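PDB 6NXJ: FAD:protein FMN transferase, which probably transfers the FMN moiety of FAD, with magnesium as cofactor, onto a threonine hydroxyl of a target flavoprotein, releasing AMP. Local coordinates for residues I199-P204 with E213-G218; N252-S257 with I297-D302. The protein carries 1 engineered substitution. All coordinates share one frame; numbering follows the deposited sequence.

Following the chain from its N terminus, contact 1 comes first: strand 199-203 runs out and, after a connection whose residues 205-209 are not modelled, strand 211-215 returns antiparallel beside it, so a short hairpin is closed locally. From there the chain enters strand 220-225 of the large antiparallel sheet. Contact 2 opens only after contact 1 has closed and spans more, since helices 265-278 and 280-289 lie between strand 255-262 and strand 294-299, neighbours in that sheet. The two loops therefore follow in series, neither crossing nor nesting. Their centres lie about 19 Å apart, yet they touch: Pro204 CD is 4.1 Å from Ile297 CG2, one of the places where the hairpin packs on the large sheet.

Contact 1: residues I199-P204 with E213-G218; sequences IAIEKP and EIIEPG
Ile199 pushes its CG1 branch as a bump against the CG-CD edge of the Pro217 ring, with 4.0 Å from Ile199 CG1 to both Pro217 CG and Pro217 CD, and the two side chains meet at about a right angle. With chi1 at -56°, CG1 stands beside its own backbone N, on the flank where the chain of 213-218 turns off into Pro217. Next along this face, Ile201 and Ile215 abut methyl to methyl, Ile201 CD1 lying 3.8 Å from Ile215 CD1. The backbone evidence identifies a two-stranded antiparallel beta hairpin: Ile199 pairs with Ile215 and Ile201 with Glu213, each through two N-H to O bonds. Between these pairs, Ala200 faces Ile214 in a non-hydrogen-bonded pair with a CA-CA distance of 4.3 Å, and their side chains occupy the opposite, more exposed face. The face carrying Ile199, Ile201 and Ile215 is covered by the large sheet, through Ile185 and Leu187 on Ile199 and Leu295 on Ile201. Past Ile201, extended Lys203 reaches back over the neighbouring strand, its CE 4.0 Å from Glu213 CB. Lys203 NZ forms a salt bridge to Glu213 OE1 at 2.9 Å, meeting the oxygen nearly along its C-O bond, and a second one to Glu306.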
ATOM      1  N   ILE A 199      10.121   7.111 -13.845  1.00 28.51           N
ATOM      2  CA  ILE A 199      10.184   6.222 -12.657  1.00 30.03           C
ATOM      3  C   ILE A 199      11.239   5.154 -12.955  1.00 32.20           C
ATOM      4  O   ILE A 199      11.292   4.677 -14.112  1.00 35.25           O
ATOM      5  CB  ILE A 199       8.801   5.579 -12.382  1.00 30.70           C
ATOM      6  CG1 ILE A 199       7.683   6.603 -12.209  1.00 30.98           C
ATOM      7  CG2 ILE A 199       8.846   4.605 -11.225  1.00 31.99           C
ATOM      8  CD1 ILE A 199       7.910   7.628 -11.159  1.00 30.83           C
ATOM      9  N   ALA A 200      12.006   4.733 -11.956  1.00 32.28           N
ATOM     10  CA  ALA A 200      12.996   3.648 -12.112  1.00 34.35           C
ATOM     11  C   ALA A 200      12.424   2.351 -11.522  1.00 36.11           C
ATOM     12  O   ALA A 200      11.869   2.434 -10.437  1.00 33.53           O
ATOM     13  CB  ALA A 200      14.298   4.061 -11.466  1.00 36.33           C
ATOM     14  N   ILE A 201      12.486   1.240 -12.272  1.00 37.67           N
ATOM     15  CA  ILE A 201      12.338  -0.156 -11.767  1.00 42.66           C
ATOM     16  C   ILE A 201      13.722  -0.677 -11.405  1.00 43.78           C
ATOM     17  O   ILE A 201      14.550  -0.752 -12.315  1.00 44.13           O
ATOM     18  CB  ILE A 201      11.752  -1.109 -12.824  1.00 45.58           C
ATOM     19  CG1 ILE A 201      10.542  -0.515 -13.534  1.00 44.67           C
ATOM     20  CG2 ILE A 201      11.440  -2.449 -12.165  1.00 47.17           C
ATOM     21  CD1 ILE A 201       9.531   0.041 -12.576  1.00 42.91           C
ATOM     22  N   GLU A 202      13.937  -1.053 -10.152  1.00 47.73           N
ATOM     23  CA  GLU A 202      15.234  -1.607  -9.723  1.00 52.30           C
ATOM     24  C   GLU A 202      15.198  -3.119  -9.894  1.00 53.66           C
ATOM     25  O   GLU A 202      14.167  -3.709  -9.526  1.00 49.37           O
ATOM     26  CB  GLU A 202      15.556  -1.234  -8.284  1.00 54.58           C
ATOM     27  CG  GLU A 202      17.046  -1.069  -8.096  1.00 56.81           C
ATOM     28  CD  GLU A 202      17.387   0.086  -7.194  1.00 58.87           C
ATOM     29  OE1 GLU A 202      16.455   0.555  -6.493  1.00 60.50           O
ATOM     30  OE2 GLU A 202      18.578   0.507  -7.194  1.00 58.07           O
ATOM     31  N   LYS A 203      16.277  -3.683 -10.454  1.00 54.21           N
ATOM     32  CA  LYS A 203      16.463  -5.143 -10.668  1.00 57.09           C
ATOM     33  C   LYS A 203      17.781  -5.569 -10.015  1.00 59.16           C
ATOM     34  O   LYS A 203      18.727  -4.777  -9.892  1.00 57.04           O
ATOM     35  CB  LYS A 203      16.352  -5.448 -12.167  1.00 59.14           C
ATOM     36  CG  LYS A 203      15.291  -4.604 -12.870  1.00 60.07           C
ATOM     37  CD  LYS A 203      14.913  -5.055 -14.266  1.00 62.33           C
ATOM     38  CE  LYS A 203      13.848  -4.171 -14.887  1.00 61.94           C
ATOM     39  NZ  LYS A 203      13.257  -4.753 -16.119  1.00 61.89           N
ATOM     40  N   PRO A 204      17.842  -6.803  -9.460  1.00 60.65           N
ATOM     41  CA  PRO A 204      19.118  -7.457  -9.179  1.00 61.21           C
ATOM     42  C   PRO A 204      19.949  -7.661 -10.462  1.00 63.38           C
ATOM     43  O   PRO A 204      21.145  -7.390 -10.440  1.00 64.71           O
ATOM     44  CB  PRO A 204      18.682  -8.806  -8.583  1.00 61.63           C
ATOM     45  CG  PRO A 204      17.318  -8.537  -7.995  1.00 60.53           C
ATOM     46  CD  PRO A 204      16.690  -7.590  -8.991  1.00 60.69           C
ATOM     47  N   GLU A 213      16.004   0.269 -14.700  1.00 47.91           N
ATOM     48  CA  GLU A 213      15.277   0.600 -15.946  1.00 48.17           C
ATOM     49  C   GLU A 213      14.292   1.735 -15.667  1.00 41.91           C
ATOM     50  O   GLU A 213      13.473   1.611 -14.741  1.00 39.31           O
ATOM     51  CB  GLU A 213      14.513  -0.595 -16.514  1.00 50.59           C
ATOM     52  CG  GLU A 213      13.924  -0.282 -17.871  1.00 52.87           C
ATOM     53  CD  GLU A 213      13.182  -1.434 -18.514  1.00 58.34           C
ATOM     54  OE1 GLU A 213      13.328  -2.584 -18.009  1.00 60.26           O
ATOM     55  OE2 GLU A 213      12.440  -1.173 -19.504  1.00 58.72           O
ATOM     56  N   ILE A 214      14.344   2.772 -16.484  1.00 39.55           N
ATOM     57  CA  ILE A 214      13.454   3.964 -16.367  1.00 41.56           C
ATOM     58  C   ILE A 214      12.237   3.767 -17.277  1.00 39.62           C
ATOM     59  O   ILE A 214      12.439   3.445 -18.433  1.00 39.60           O
ATOM     60  CB  ILE A 214      14.244   5.243 -16.702  1.00 43.94           C
ATOM     61  CG1 ILE A 214      15.230   5.572 -15.578  1.00 45.64           C
ATOM     62  CG2 ILE A 214      13.296   6.399 -16.983  1.00 43.18           C
ATOM     63  CD1 ILE A 214      16.265   6.588 -15.974  1.00 48.24           C
ATOM     64  N   ILE A 215      11.026   3.885 -16.731  1.00 37.97           N
ATOM     65  CA  ILE A 215       9.753   3.833 -17.511  1.00 38.60           C
ATOM     66  C   ILE A 215       8.984   5.149 -17.314  1.00 37.98           C
ATOM     67  O   ILE A 215       9.348   5.959 -16.409  1.00 35.34           O
ATOM     68  CB  ILE A 215       8.893   2.608 -17.137  1.00 37.12           C
ATOM     69  CG1 ILE A 215       8.411   2.685 -15.685  1.00 36.19           C
ATOM     70  CG2 ILE A 215       9.634   1.318 -17.445  1.00 36.95           C
ATOM     71  CD1 ILE A 215       7.388   1.646 -15.290  1.00 37.68           C
ATOM     72  N   GLU A 216       7.960   5.317 -18.157  1.00 37.98           N
ATOM     73  CA  GLU A 216       7.052   6.483 -18.258  1.00 38.22           C
ATOM     74  C   GLU A 216       5.631   5.959 -18.114  1.00 38.25           C
ATOM     75  O   GLU A 216       5.013   5.610 -19.112  1.00 40.83           O
ATOM     76  CB  GLU A 216       7.216   7.161 -19.620  1.00 41.23           C
ATOM     77  CG  GLU A 216       8.515   7.939 -19.791  1.00 44.03           C
ATOM     78  CD  GLU A 216       8.685   8.633 -21.143  1.00 45.54           C
ATOM     79  OE1 GLU A 216       7.946   8.311 -22.077  1.00 49.03           O
ATOM     80  OE2 GLU A 216       9.560   9.500 -21.255  1.00 48.85           O
ATOM     81  N   PRO A 217       5.072   5.815 -16.891  1.00 35.69           N
ATOM     82  CA  PRO A 217       3.730   5.255 -16.759  1.00 34.21           C
ATOM     83  C   PRO A 217       2.626   6.114 -17.395  1.00 35.03           C
ATOM     84  O   PRO A 217       1.583   5.555 -17.647  1.00 35.52           O
ATOM     85  CB  PRO A 217       3.538   5.113 -15.248  1.00 33.95           C
ATOM     86  CG  PRO A 217       4.939   5.131 -14.672  1.00 33.41           C
ATOM     87  CD  PRO A 217       5.713   6.053 -15.592  1.00 33.83           C
ATOM     88  N   GLY A 218       2.871   7.404 -17.684  1.00 34.94           N
ATOM     89  CA  GLY A 218       1.819   8.332 -18.149  1.00 33.15           C
ATOM     90  C   GLY A 218       0.953   8.774 -16.980  1.00 33.41           C
ATOM     91  O   GLY A 218       1.515   9.058 -15.916  1.00 34.92           O
TER

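Contact 2: residues N252-S257 with I297-D302; sequences NNRVVS and IVKTDD
Arg254, Ile297 and Lys299 bury the most surface where strands 255-262 and 294-299 pair antiparallel, with a classic beta bulge that sets Val256 and Ser257 together against Ile297. The bulge shows in the bonding: Ile297 O accepts from Val256 N at 2.7 Å and only weakly from Ser257 N at 3.4 Å, while Ile297 N returns a bond to Ser257 O. Ile297 CG2 packs on Val256 CB, and CG1, beside the backbone N at chi1 -46°, comes 3.1 Å from Ser257 OG. Beyond the bulge, Lys299 N donates to Arg254 O at 2.8 Å in an almost straight bond. The side chains of Arg254 and Lys299 lie obliquely across each other, Lys299 CG 3.2 Å from Arg254 NH2, and Lys299 NZ turns to Tyr231, hydrogen-bonding its backbone O and making a cation-pi contact with its ring. A bend at chi3 (90°) turns the arginine head so that one face of its guanidinium looks onto the backbone of Lys299 and Thr300. At the edge, Arg254 NH1 makes a salt bridge of 2.7 Å to Asp301 OD1, an oxygen lying practically in the guanidinium plane while the carboxylate is turned 65° from it.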
ATOM      1  N   ASN A 252       7.036 -16.789   2.505  1.00 36.29           N
ATOM      2  CA  ASN A 252       8.299 -17.549   2.342  1.00 41.48           C
ATOM      3  C   ASN A 252       8.443 -17.991   0.885  1.00 40.12           C
ATOM      4  O   ASN A 252       9.226 -18.938   0.670  1.00 42.33           O
ATOM      5  CB  ASN A 252       8.372 -18.754   3.291  1.00 44.63           C
ATOM      6  CG  ASN A 252       9.796 -19.147   3.667  1.00 52.80           C
ATOM      7  OD1 ASN A 252      10.772 -18.574   3.176  1.00 59.12           O
ATOM      8  ND2 ASN A 252       9.941 -20.127   4.547  1.00 54.00           N
ATOM      9  N   ASN A 253       7.765 -17.341  -0.069  1.00 37.70           N
ATOM     10  CA  ASN A 253       7.930 -17.653  -1.519  1.00 37.22           C
ATOM     11  C   ASN A 253       9.214 -16.994  -2.037  1.00 37.85           C
ATOM     12  O   ASN A 253       9.995 -16.415  -1.215  1.00 38.58           O
ATOM     13  CB  ASN A 253       6.693 -17.288  -2.339  1.00 37.22           C
ATOM     14  CG  ASN A 253       6.335 -15.816  -2.276  1.00 34.87           C
ATOM     15  OD1 ASN A 253       7.205 -14.940  -2.208  1.00 34.25           O
ATOM     16  ND2 ASN A 253       5.051 -15.555  -2.273  1.00 34.64           N
ATOM     17  N   ARG A 254       9.477 -17.111  -3.337  1.00 38.50           N
ATOM     18  CA  ARG A 254      10.726 -16.580  -3.929  1.00 41.11           C
ATOM     19  C   ARG A 254      10.430 -15.278  -4.688  1.00 39.44           C
ATOM     20  O   ARG A 254      11.303 -14.858  -5.456  1.00 39.30           O
ATOM     21  CB  ARG A 254      11.401 -17.636  -4.810  1.00 45.03           C
ATOM     22  CG  ARG A 254      11.944 -18.840  -4.045  1.00 48.35           C
ATOM     23  CD  ARG A 254      13.019 -19.585  -4.834  1.00 52.95           C
ATOM     24  NE  ARG A 254      14.364 -19.058  -4.558  1.00 56.92           N
ATOM     25  CZ  ARG A 254      15.523 -19.608  -4.936  1.00 58.31           C
ATOM     26  NH1 ARG A 254      15.542 -20.724  -5.643  1.00 58.36           N
ATOM     27  NH2 ARG A 254      16.670 -19.035  -4.596  1.00 60.02           N
ATOM     28  N   VAL A 255       9.278 -14.641  -4.460  1.00 36.50           N
ATOM     29  CA  VAL A 255       8.974 -13.307  -5.061  1.00 36.03           C
ATOM     30  C   VAL A 255       9.791 -12.231  -4.341  1.00 35.75           C
ATOM     31  O   VAL A 255       9.602 -12.054  -3.142  1.00 37.27           O
ATOM     32  CB  VAL A 255       7.478 -12.969  -5.032  1.00 34.28           C
ATOM     33  CG1 VAL A 255       7.203 -11.648  -5.741  1.00 34.01           C
ATOM     34  CG2 VAL A 255       6.637 -14.070  -5.655  1.00 35.39           C
ATOM     35  N   VAL A 256      10.633 -11.522  -5.091  1.00 36.82           N
ATOM     36  CA  VAL A 256      11.532 -10.426  -4.621  1.00 36.23           C
ATOM     37  C   VAL A 256      10.719  -9.114  -4.523  1.00 34.31           C
ATOM     38  O   VAL A 256      10.736  -8.442  -3.453  1.00 31.35           O
ATOM     39  CB  VAL A 256      12.734 -10.345  -5.576  1.00 38.86           C
ATOM     40  CG1 VAL A 256      13.516  -9.045  -5.443  1.00 40.63           C
ATOM     41  CG2 VAL A 256      13.639 -11.564  -5.418  1.00 39.78           C
ATOM     42  N   SER A 257      10.024  -8.737  -5.593  1.00 31.84           N
ATOM     43  CA  SER A 257       9.282  -7.450  -5.666  1.00 30.89           C
ATOM     44  C   SER A 257       8.076  -7.617  -6.582  1.00 28.24           C
ATOM     45  O   SER A 257       8.145  -8.450  -7.502  1.00 27.28           O
ATOM     46  CB  SER A 257      10.161  -6.336  -6.147  1.00 30.22           C
ATOM     47  OG  SER A 257      10.655  -6.644  -7.446  1.00 32.58           O
ATOM     48  N   ILE A 297       9.434  -9.683  -9.901  1.00 32.86           N
ATOM     49  CA  ILE A 297      10.809 -10.252  -9.865  1.00 33.17           C
ATOM     50  C   ILE A 297      10.762 -11.447  -8.925  1.00 31.98           C
ATOM     51  O   ILE A 297      10.306 -11.293  -7.771  1.00 30.27           O
ATOM     52  CB  ILE A 297      11.865  -9.233  -9.388  1.00 34.32           C
ATOM     53  CG1 ILE A 297      11.740  -7.863 -10.053  1.00 34.05           C
ATOM     54  CG2 ILE A 297      13.252  -9.827  -9.564  1.00 35.00           C
ATOM     55  CD1 ILE A 297      12.061  -7.855 -11.520  1.00 35.36           C
ATOM     56  N   VAL A 298      11.262 -12.574  -9.406  1.00 32.92           N
ATOM     57  CA  VAL A 298      11.293 -13.864  -8.686  1.00 33.77           C
ATOM     58  C   VAL A 298      12.735 -14.347  -8.661  1.00 36.01           C
ATOM     59  O   VAL A 298      13.392 -14.330  -9.717  1.00 36.95           O
ATOM     60  CB  VAL A 298      10.388 -14.902  -9.372  1.00 34.22           C
ATOM     61  CG1 VAL A 298      10.417 -16.236  -8.644  1.00 33.84           C
ATOM     62  CG2 VAL A 298       8.967 -14.353  -9.517  1.00 33.64           C
ATOM     63  N   LYS A 299      13.135 -14.888  -7.523  1.00 37.08           N
ATOM     64  CA  LYS A 299      14.459 -15.506  -7.326  1.00 40.44           C
ATOM     65  C   LYS A 299      14.408 -16.972  -7.797  1.00 40.95           C
ATOM     66  O   LYS A 299      13.509 -17.692  -7.375  1.00 41.37           O
ATOM     67  CB  LYS A 299      14.878 -15.345  -5.863  1.00 40.37           C
ATOM     68  CG  LYS A 299      16.238 -15.966  -5.564  1.00 44.82           C
ATOM     69  CD  LYS A 299      17.073 -15.204  -4.575  1.00 44.57           C
ATOM     70  CE  LYS A 299      18.509 -15.673  -4.587  1.00 47.55           C
ATOM     71  NZ  LYS A 299      19.105 -15.500  -3.240  1.00 48.77           N
ATOM     72  N   THR A 300      15.380 -17.382  -8.610  1.00 42.45           N
ATOM     73  CA  THR A 300      15.605 -18.786  -9.061  1.00 44.45           C
ATOM     74  C   THR A 300      17.016 -19.214  -8.634  1.00 46.75           C
ATOM     75  O   THR A 300      17.749 -18.391  -8.056  1.00 46.25           O
ATOM     76  CB  THR A 300      15.384 -18.901 -10.575  1.00 45.56           C
ATOM     77  OG1 THR A 300      16.508 -18.365 -11.284  1.00 48.38           O
ATOM     78  CG2 THR A 300      14.112 -18.206 -11.014  1.00 45.36           C
ATOM     79  N   ASP A 301      17.414 -20.451  -8.924  1.00 50.81           N
ATOM     80  CA  ASP A 301      18.728 -20.986  -8.490  1.00 52.38           C
ATOM     81  C   ASP A 301      19.830 -20.332  -9.329  1.00 54.79           C
ATOM     82  O   ASP A 301      20.970 -20.197  -8.827  1.00 55.52           O
ATOM     83  CB  ASP A 301      18.732 -22.505  -8.600  1.00 55.15           C
ATOM     84  CG  ASP A 301      17.988 -23.152  -7.459  1.00 56.12           C
ATOM     85  OD1 ASP A 301      17.268 -22.424  -6.732  1.00 53.96           O
ATOM     86  OD2 ASP A 301      18.167 -24.362  -7.286  1.00 59.58           O
ATOM     87  N   ASP A 302      19.498 -19.919 -10.552  1.00 55.63           N
ATOM     88  CA  ASP A 302      20.502 -19.449 -11.543  1.00 56.94           C
ATOM     89  C   ASP A 302      20.458 -17.920 -11.610  1.00 55.85           C
ATOM     90  O   ASP A 302      21.280 -17.345 -12.344  1.00 59.06           O
ATOM     91  CB  ASP A 302      20.295 -20.127 -12.901  1.00 58.98           C
ATOM     92  CG  ASP A 302      20.714 -21.593 -12.938  1.00 60.88           C
ATOM     93  OD1 ASP A 302      20.192 -22.393 -12.130  1.00 61.62           O
ATOM     94  OD2 ASP A 302      21.564 -21.931 -13.779  1.00 63.52           O
TER